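Local coordinates for GTPase activator-like protein (Chaetomium thermophilum, PDB 5HIU) that is the N-terminal, all-helical part of a TSC2 (tuberin) homologue, a longer protein that probably acts as a GTPase activator in signalling, at residues H128-A133 with I195-K200; L84-V89 with L119-Q124. All blocks are in the same frame, centred on the assembly; numbering follows the deposited sequence.

Interaction 1: H128-A133 with I195-K200; sequences HGRNIA and IKFNFK
Asn198 of the 195-200 segment donates its side-chain amide to two consecutive carbonyls of the loop that follows helix 115-126. The bond from Asn198 ND2 to Gly129 O is 2.9 Å long and clearly bent, at 132°; the one to Arg130 O is weak. One side-chain nitrogen thus grips two successive carbonyls, the second only weakly. Gly129 sits at a positive phi of 96°, where a CB would jam against the carbonyl O of His128. Asn131 OD1 then accepts from Ala133 N, forming an Asx turn.

Van der Waals contact flanks the amide, for Ile132 reaches tip to tip toward Asn198, its CD1 lying 4.0 Å from Asn198 CB.

Arg130 and Phe197 make a CH-pi contact: Arg130 CG lies over one ring face, offset toward the rim, 3.7 Å from the centroid. The Arg130 chain runs extended to NE and turns at chi4, which places CZ; NH1 lies 3.2 Å from Phe197 CZ. That ring atom stands over the centre of the guanidinium, the two planes 38° apart. Lys196 CG lies over the opposite ring face.

The chemistry implies a loop fastened to segment 195-200 through its main chain, while the arginine-phenylalanine contact, the more solvent-accessible part, adds dispersion and CH-pi packing.

Interaction 2: L84-V89 with L119-Q124; sequences LLIECV and LVALEQ
Ile86 and Val120 meet at about a right angle, each presenting a methyl branch to the other. Ile86 CG2 and Val120 CG1 are 4.2 Å apart, and in both residues the touching branch is anti to the backbone N, beside the carbonyl carbon. The other arm of Ile86 does different work. Its CG1, anti to the carbonyl carbon (chi1 -82°), lies against the backbone of Ala121, 4.0 Å from the CA and 4.1 Å from the CB. Because Ala121 ends at CB, the isoleucine can come down close to the main chain, and Ile86 and Ala121 are the residues whose CA atoms come nearest, at 5.0 Å.

The two segments run almost parallel, their axes 11° apart and 8.8 Å away at closest approach. Helices 75-89 and 115-126 are separated in the chain by helix 96-107, which lends Leu106 to Ala121 and Tyr102 to Val89. Two near-parallel helices with the intervening helix 96-107 packed against both are consistent with the alpha-solenoid layout of this elongated, all-helical N-terminal region.

One turn further along, Val89 and Gln124 also cross at about a right angle. Val89 CG2, the branch between the backbone N and the carbonyl carbon, touches Gln124 CB at 3.9 Å and lies near Ala121 O. Here the glutamine serves as an aliphatic surface: its chain bends at chi2, and its amide turns to its own helix, where NE2 donates to the anti lone pair of Glu123 OE2 over a long 3.3 Å. Glu123 OE1 is in turn hydrogen-bonded to Gln186 of helix 179-198, while Trp62 of helix 59-65 packs on Val89.

Interaction 2 is buried packing of helix against helix, without a hydrogen bond across it, whereas interaction 1 is only partly buried and joins a loop to the 195-200 segment through polar bonds and an arginine-aromatic contact. They share a neighbourhood: helix 115-126 supplies one side of interaction 2 and leads straight into the loop of interaction 1, where His128 N lies 2.7 Å from Glu123 O, a probable hydrogen bond. Their centres are about 16 Å apart. In series along the chain, the two contacts link helix 75-89 to helix 115-126, and the loop after it to helix 179-198, with apolar chemistry between helices, and amide-to-backbone bonds plus CH-pi contact where the loop meets 195-200.

Interaction 1: H128-A133 with I195-K200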
# COMPACT_ATOMS: atom_id res chain seq x y z
N HIS A 128 -11.00 -4.87 17.53
CA HIS A 128 -10.58 -4.25 16.27
C HIS A 128 -9.21 -3.63 16.36
O HIS A 128 -8.96 -2.57 15.85
CB HIS A 128 -11.64 -3.26 15.77
CG HIS A 128 -12.98 -3.88 15.61
ND1 HIS A 128 -13.31 -4.65 14.53
CD2 HIS A 128 -14.05 -3.93 16.45
CE1 HIS A 128 -14.54 -5.12 14.67
NE2 HIS A 128 -15.02 -4.69 15.83
N GLY A 129 -8.30 -4.32 17.04
CA GLY A 129 -6.88 -4.01 16.97
C GLY A 129 -6.42 -3.12 18.09
O GLY A 129 -5.24 -2.81 18.18
N ARG A 130 -7.35 -2.73 18.96
CA ARG A 130 -7.11 -1.73 19.99
C ARG A 130 -6.36 -2.31 21.15
O ARG A 130 -5.50 -1.65 21.69
CB ARG A 130 -8.42 -1.16 20.51
CG ARG A 130 -9.12 -0.30 19.48
CD ARG A 130 -10.45 0.21 20.00
NE ARG A 130 -11.13 1.03 19.01
CZ ARG A 130 -11.04 2.36 18.91
NH1 ARG A 130 -10.30 3.09 19.75
NH2 ARG A 130 -11.71 2.98 17.95
N ASN A 131 -6.70 -3.54 21.53
CA ASN A 131 -6.15 -4.17 22.73
C ASN A 131 -5.52 -5.51 22.41
O ASN A 131 -6.19 -6.42 21.99
CB ASN A 131 -7.24 -4.37 23.77
CG ASN A 131 -6.73 -5.06 25.03
OD1 ASN A 131 -5.53 -5.19 25.25
ND2 ASN A 131 -7.65 -5.51 25.85
N ILE A 132 -4.22 -5.61 22.62
CA ILE A 132 -3.47 -6.82 22.36
C ILE A 132 -2.67 -7.24 23.60
O ILE A 132 -1.65 -7.96 23.50
CB ILE A 132 -2.55 -6.65 21.14
CG1 ILE A 132 -1.36 -5.72 21.43
CG2 ILE A 132 -3.35 -6.10 19.98
CD1 ILE A 132 -0.22 -5.89 20.45
N ALA A 133 -3.14 -6.79 24.76
CA ALA A 133 -2.56 -7.21 26.02
C ALA A 133 -2.71 -8.72 26.18
O ALA A 133 -3.81 -9.30 25.94
CB ALA A 133 -3.22 -6.48 27.17
N ILE A 195 -1.79 -1.50 13.65
CA ILE A 195 -0.74 -0.50 13.45
C ILE A 195 -1.13 0.80 14.12
O ILE A 195 -0.35 1.38 14.88
CB ILE A 195 -0.44 -0.32 11.95
CG1 ILE A 195 0.45 -1.47 11.47
CG2 ILE A 195 0.30 0.98 11.69
CD1 ILE A 195 0.55 -1.65 9.97
N LYS A 196 -2.36 1.23 13.89
CA LYS A 196 -2.84 2.49 14.43
C LYS A 196 -2.71 2.51 15.94
O LYS A 196 -2.11 3.43 16.50
CB LYS A 196 -4.30 2.72 14.02
CG LYS A 196 -4.89 3.96 14.64
CD LYS A 196 -6.08 4.52 13.90
CE LYS A 196 -6.83 5.52 14.78
NZ LYS A 196 -7.90 6.30 14.09
N PHE A 197 -3.25 1.48 16.59
CA PHE A 197 -3.34 1.44 18.06
C PHE A 197 -2.17 0.82 18.80
O PHE A 197 -2.05 1.04 19.99
CB PHE A 197 -4.62 0.72 18.49
CG PHE A 197 -5.86 1.44 18.08
CD1 PHE A 197 -6.21 2.64 18.67
CD2 PHE A 197 -6.70 0.91 17.09
CE1 PHE A 197 -7.36 3.31 18.29
CE2 PHE A 197 -7.86 1.58 16.70
CZ PHE A 197 -8.19 2.78 17.31
N ASN A 198 -1.28 0.09 18.14
CA ASN A 198 -0.31 -0.73 18.87
C ASN A 198 0.98 -0.97 18.10
O ASN A 198 1.58 -2.04 18.21
CB ASN A 198 -0.94 -2.11 19.19
CG ASN A 198 -1.89 -2.06 20.34
OD1 ASN A 198 -1.53 -1.63 21.41
ND2 ASN A 198 -3.11 -2.49 20.13
N PHE A 199 1.40 0.02 17.33
CA PHE A 199 2.64 -0.08 16.59
C PHE A 199 3.89 -0.16 17.48
O PHE A 199 4.90 -0.75 17.07
CB PHE A 199 2.82 1.08 15.60
CG PHE A 199 4.08 0.97 14.82
CD1 PHE A 199 4.16 0.11 13.74
CD2 PHE A 199 5.20 1.64 15.23
CE1 PHE A 199 5.35 -0.04 13.04
CE2 PHE A 199 6.39 1.50 14.53
CZ PHE A 199 6.46 0.66 13.44
N LYS A 200 3.86 0.41 18.67
CA LYS A 200 5.02 0.32 19.57
C LYS A 200 5.47 -1.12 19.83
O LYS A 200 6.65 -1.35 20.03
CB LYS A 200 4.73 1.00 20.91
CG LYS A 200 3.69 0.29 21.76
CD LYS A 200 3.38 1.10 23.01
CE LYS A 200 4.48 0.97 24.04
NZ LYS A 200 4.15 1.82 25.21

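Interaction 2: L84-V89 with L119-Q124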
# COMPACT_ATOMS: atom_id res chain seq x y z
N LEU A 84 -18.99 -19.98 20.02
CA LEU A 84 -19.10 -19.84 21.44
C LEU A 84 -17.87 -19.11 21.95
O LEU A 84 -17.98 -18.29 22.86
CB LEU A 84 -19.23 -21.22 22.09
CG LEU A 84 -18.97 -21.31 23.60
CD1 LEU A 84 -20.10 -20.64 24.37
CD2 LEU A 84 -18.83 -22.77 23.99
N LEU A 85 -16.71 -19.41 21.36
CA LEU A 85 -15.45 -18.79 21.77
C LEU A 85 -15.43 -17.31 21.39
O LEU A 85 -14.96 -16.46 22.14
CB LEU A 85 -14.25 -19.53 21.16
CG LEU A 85 -13.97 -20.97 21.62
CD1 LEU A 85 -12.72 -21.51 20.93
CD2 LEU A 85 -13.80 -21.10 23.13
N ILE A 86 -15.97 -17.02 20.23
CA ILE A 86 -16.08 -15.67 19.73
C ILE A 86 -16.89 -14.81 20.68
O ILE A 86 -16.51 -13.67 20.99
CB ILE A 86 -16.72 -15.69 18.32
CG1 ILE A 86 -15.64 -16.00 17.31
CG2 ILE A 86 -17.37 -14.37 17.98
CD1 ILE A 86 -16.17 -16.58 16.04
N GLU A 87 -18.00 -15.35 21.17
CA GLU A 87 -18.80 -14.62 22.14
C GLU A 87 -18.05 -14.47 23.45
O GLU A 87 -18.18 -13.44 24.09
CB GLU A 87 -20.17 -15.26 22.38
CG GLU A 87 -21.13 -15.11 21.21
CD GLU A 87 -21.27 -13.66 20.75
OE1 GLU A 87 -21.90 -12.87 21.48
OE2 GLU A 87 -20.74 -13.31 19.67
N CYS A 88 -17.26 -15.48 23.82
CA CYS A 88 -16.51 -15.43 25.08
C CYS A 88 -15.42 -14.35 25.09
O CYS A 88 -15.28 -13.63 26.07
CB CYS A 88 -15.91 -16.80 25.40
SG CYS A 88 -17.16 -18.04 25.84
N VAL A 89 -14.65 -14.22 24.02
CA VAL A 89 -13.56 -13.26 24.03
C VAL A 89 -14.05 -11.83 24.22
O VAL A 89 -13.31 -11.01 24.70
CB VAL A 89 -12.67 -13.34 22.78
CG1 VAL A 89 -11.92 -14.65 22.76
CG2 VAL A 89 -13.47 -13.16 21.50
N LEU A 119 -10.03 -15.05 12.39
CA LEU A 119 -10.08 -13.64 12.03
C LEU A 119 -11.00 -12.89 12.95
O LEU A 119 -10.59 -11.95 13.61
CB LEU A 119 -10.70 -13.51 10.65
CG LEU A 119 -10.18 -12.73 9.45
CD1 LEU A 119 -9.98 -11.25 9.75
CD2 LEU A 119 -8.90 -13.30 8.91
N VAL A 120 -12.26 -13.32 12.99
CA VAL A 120 -13.27 -12.63 13.79
C VAL A 120 -12.92 -12.75 15.29
O VAL A 120 -13.00 -11.77 16.04
CB VAL A 120 -14.68 -13.19 13.51
CG1 VAL A 120 -15.68 -12.68 14.53
CG2 VAL A 120 -15.14 -12.83 12.10
N ALA A 121 -12.49 -13.93 15.72
CA ALA A 121 -12.10 -14.10 17.09
C ALA A 121 -11.04 -13.09 17.43
O ALA A 121 -11.16 -12.35 18.42
CB ALA A 121 -11.57 -15.49 17.34
N LEU A 122 -9.99 -13.05 16.62
CA LEU A 122 -8.89 -12.17 16.95
C LEU A 122 -9.37 -10.71 16.96
O LEU A 122 -9.09 -9.96 17.89
CB LEU A 122 -7.74 -12.36 15.98
CG LEU A 122 -6.48 -11.56 16.33
CD1 LEU A 122 -5.99 -11.86 17.75
CD2 LEU A 122 -5.39 -11.88 15.34
N GLU A 123 -10.13 -10.35 15.93
CA GLU A 123 -10.70 -9.03 15.82
C GLU A 123 -11.47 -8.68 17.08
O GLU A 123 -11.30 -7.58 17.61
CB GLU A 123 -11.58 -8.98 14.58
CG GLU A 123 -12.57 -7.84 14.50
CD GLU A 123 -13.50 -8.01 13.30
OE1 GLU A 123 -12.97 -7.96 12.18
OE2 GLU A 123 -14.72 -8.21 13.49
N GLN A 124 -12.31 -9.61 17.57
CA GLN A 124 -13.10 -9.37 18.77
C GLN A 124 -12.27 -9.41 20.02
O GLN A 124 -12.54 -8.66 20.93
CB GLN A 124 -14.21 -10.40 18.90
CG GLN A 124 -15.26 -10.29 17.81
CD GLN A 124 -15.91 -8.91 17.73
OE1 GLN A 124 -16.43 -8.38 18.73
NE2 GLN A 124 -15.89 -8.31 16.54